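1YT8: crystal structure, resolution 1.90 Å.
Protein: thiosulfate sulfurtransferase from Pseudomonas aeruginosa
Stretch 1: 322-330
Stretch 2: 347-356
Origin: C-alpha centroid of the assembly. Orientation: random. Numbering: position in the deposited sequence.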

# COMPACT_ATOMS: atom_id res chain seq x y z
N GLY A 322 -12.58 -10.05 4.74
CA GLY A 322 -13.34 -10.81 5.72
C GLY A 322 -12.55 -10.99 7.01
O GLY A 322 -13.08 -11.46 8.02
N ALA A 323 -11.27 -10.61 6.97
CA ALA A 323 -10.39 -10.72 8.13
C ALA A 323 -10.77 -9.73 9.22
O ALA A 323 -11.67 -8.91 9.04
CB ALA A 323 -8.93 -10.49 7.72
N ARG A 324 -10.04 -9.80 10.33
CA ARG A 324 -10.25 -8.99 11.52
C ARG A 324 -9.07 -8.04 11.74
O ARG A 324 -7.92 -8.46 11.61
CB ARG A 324 -10.38 -9.95 12.70
CG ARG A 324 -11.32 -9.57 13.79
CD ARG A 324 -11.89 -10.81 14.47
NE ARG A 324 -10.89 -11.80 14.91
CZ ARG A 324 -11.19 -12.86 15.65
NH1 ARG A 324 -12.45 -13.06 16.02
NH2 ARG A 324 -10.26 -13.72 16.03
N LEU A 325 -9.34 -6.78 12.08
CA LEU A 325 -8.28 -5.80 12.33
C LEU A 325 -8.33 -5.22 13.75
O LEU A 325 -9.40 -4.91 14.27
CB LEU A 325 -8.38 -4.63 11.34
CG LEU A 325 -7.88 -4.78 9.90
CD1 LEU A 325 -8.58 -5.93 9.21
CD2 LEU A 325 -8.13 -3.48 9.16
N VAL A 326 -7.16 -5.07 14.38
CA VAL A 326 -7.06 -4.49 15.72
C VAL A 326 -6.10 -3.31 15.61
O VAL A 326 -4.93 -3.48 15.26
CB VAL A 326 -6.52 -5.51 16.74
CG1 VAL A 326 -6.37 -4.84 18.10
CG2 VAL A 326 -7.46 -6.69 16.84
N LEU A 327 -6.58 -2.11 15.92
CA LEU A 327 -5.75 -0.92 15.79
C LEU A 327 -5.15 -0.37 17.08
O LEU A 327 -5.82 -0.29 18.12
CB LEU A 327 -6.53 0.18 15.08
CG LEU A 327 -7.17 -0.19 13.74
CD1 LEU A 327 -7.65 1.08 13.04
CD2 LEU A 327 -6.16 -0.93 12.86
N VAL A 328 -3.88 0.03 16.98
CA VAL A 328 -3.12 0.56 18.10
C VAL A 328 -2.70 2.03 17.95
O VAL A 328 -2.27 2.46 16.89
CB VAL A 328 -1.82 -0.25 18.32
CG1 VAL A 328 -1.02 0.32 19.49
CG2 VAL A 328 -2.15 -1.72 18.55
N ASP A 329 -2.85 2.78 19.04
CA ASP A 329 -2.39 4.17 19.09
C ASP A 329 -2.21 4.49 20.57
O ASP A 329 -2.62 3.70 21.43
CB ASP A 329 -3.37 5.16 18.41
CG ASP A 329 -4.54 5.59 19.29
OD1 ASP A 329 -4.46 5.50 20.54
OD2 ASP A 329 -5.55 6.05 18.72
N ASP A 330 -1.59 5.62 20.88
CA ASP A 330 -1.36 6.00 22.27
C ASP A 330 -1.94 7.38 22.55
O ASP A 330 -1.46 8.10 23.43
CB ASP A 330 0.15 6.02 22.56
CG ASP A 330 0.93 6.92 21.60
OD1 ASP A 330 0.30 7.70 20.85
OD2 ASP A 330 2.18 6.85 21.59
N TRP A 347 -15.13 -3.68 7.17
CA TRP A 347 -14.22 -4.51 7.96
C TRP A 347 -14.66 -4.71 9.40
O TRP A 347 -15.28 -3.82 10.00
CB TRP A 347 -12.81 -3.90 7.99
CG TRP A 347 -12.11 -3.88 6.68
CD1 TRP A 347 -12.08 -2.86 5.77
CD2 TRP A 347 -11.35 -4.95 6.11
NE1 TRP A 347 -11.35 -3.23 4.66
CE2 TRP A 347 -10.89 -4.51 4.84
CE3 TRP A 347 -11.02 -6.24 6.54
CZ2 TRP A 347 -10.11 -5.32 4.01
CZ3 TRP A 347 -10.24 -7.05 5.70
CH2 TRP A 347 -9.80 -6.58 4.45
N GLN A 348 -14.35 -5.88 9.95
CA GLN A 348 -14.63 -6.13 11.35
C GLN A 348 -13.36 -5.55 11.96
O GLN A 348 -12.25 -6.02 11.69
CB GLN A 348 -14.71 -7.63 11.65
CG GLN A 348 -14.64 -7.94 13.15
CD GLN A 348 -15.03 -9.36 13.48
OE1 GLN A 348 -14.80 -10.29 12.70
NE2 GLN A 348 -15.62 -9.54 14.66
N VAL A 349 -13.52 -4.50 12.75
CA VAL A 349 -12.37 -3.84 13.33
C VAL A 349 -12.58 -3.45 14.79
O VAL A 349 -13.68 -3.10 15.21
CB VAL A 349 -12.03 -2.57 12.51
CG1 VAL A 349 -13.23 -1.64 12.46
CG2 VAL A 349 -10.81 -1.86 13.10
N ALA A 350 -11.50 -3.54 15.55
CA ALA A 350 -11.53 -3.19 16.97
C ALA A 350 -10.37 -2.27 17.29
O ALA A 350 -9.35 -2.27 16.59
CB ALA A 350 -11.43 -4.46 17.80
N VAL A 351 -10.53 -1.47 18.34
CA VAL A 351 -9.48 -0.57 18.80
C VAL A 351 -9.03 -1.16 20.14
O VAL A 351 -9.86 -1.53 20.97
CB VAL A 351 -10.00 0.86 19.00
CG1 VAL A 351 -8.95 1.71 19.71
CG2 VAL A 351 -10.34 1.48 17.65
N LEU A 352 -7.72 -1.25 20.34
CA LEU A 352 -7.16 -1.81 21.57
C LEU A 352 -7.11 -0.78 22.70
O LEU A 352 -6.37 0.20 22.63
CB LEU A 352 -5.76 -2.36 21.28
CG LEU A 352 -5.13 -3.31 22.30
CD1 LEU A 352 -6.10 -4.43 22.64
CD2 LEU A 352 -3.83 -3.88 21.72
N ASP A 353 -7.91 -1.02 23.75
CA ASP A 353 -7.97 -0.12 24.90
C ASP A 353 -7.13 -0.60 26.08
O ASP A 353 -6.73 -1.76 26.15
CB ASP A 353 -9.41 0.04 25.39
CG ASP A 353 -10.34 0.61 24.34
OD1 ASP A 353 -9.91 1.53 23.61
OD2 ASP A 353 -11.50 0.16 24.27
N GLY A 354 -6.87 0.32 27.02
CA GLY A 354 -6.12 -0.02 28.21
C GLY A 354 -4.62 -0.17 28.09
O GLY A 354 -3.98 -0.69 29.00
N LEU A 355 -4.05 0.28 26.98
CA LEU A 355 -2.60 0.17 26.78
C LEU A 355 -1.85 1.22 27.60
O LEU A 355 -2.33 2.34 27.77
CB LEU A 355 -2.25 0.34 25.30
CG LEU A 355 -2.81 -0.69 24.32
CD1 LEU A 355 -2.37 -0.32 22.91
CD2 LEU A 355 -2.32 -2.09 24.68
N SER A 356 -0.68 0.84 28.10
CA SER A 356 0.15 1.76 28.87
C SER A 356 1.49 1.86 28.17
O SER A 356 1.78 1.09 27.26
CB SER A 356 0.34 1.23 30.30
OG SER A 356 1.07 0.01 30.31
O HOH W 1 -13.91 -7.87 7.86
O HOH W 2 -15.18 -12.13 16.16
O HOH W 3 -5.42 1.51 20.33

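The contact is a parallel strand pair, and its polar core is entirely backbone. Leu325 and Leu327 do the pairing on one side, each using both its amide and its carbonyl. Leu325 N donates to Gln348 O at 3.0 Å, and Ala350 N donates to Leu325 O at 2.8 Å; the pattern repeats two residues on, with Leu327 N to Ala350 O at 2.9 Å and a nearly straight bond from Leu352 N to Leu327 O at 3.1 Å. Short CA-H...O contacts reinforce the ladder, such as Val349 CA to Leu325 O and Val326 CA to Ala350 O, both 3.3 Å.

Where direct pairing stops, water continues it. One water donates to Ala323 O and accepts from Gln348 N; at the other end, another donates to both Leu327 O and Leu352 O and weakly accepts from Asp329 N, which carries the register on to Leu352 O. A third accepts from Arg324 NH1 and Gln348 NE2, linking two long polar side chains on the same face of the sheet.

Side chains alternate between the faces. Leu325, Leu327, Val349 and Val351 share one face, where Val349 CG2 lies 4.1 Å from both Leu325 CB and Leu327 CG, so a single beta-branched methyl touches two leucines. Arg324, Val326, Gln348 and Ala350 occupy the other, with small Ala350 beside Val326. Val326 CG1 also reaches Leu352 CB at 4.1 Å.

Larger apolar groups close the ends. Trp347 points toward the first stretch, placing CE3 3.6 Å from Leu325 CD1 and CZ3 4.2 Å from Ala323 CB, while Ala323 O lies at the ring edge. Gly322 adopts a positive phi at which a CB would jam against the preceding carbonyl. Beyond the ladder, Leu355 CD1 packs 3.7 Å from Val328 CG1, and Leu352 CD2 sits 4.2 Å from Val328 CG2. Altogether 677 Å² is buried between the stretches, counting both sides. Leu325, Val326, Leu327, Val328, Val349, Ala350, Val351 and Leu352 are all buried, as their aliphatic or small side chains suit; the polar Gln348 stays partly exposed.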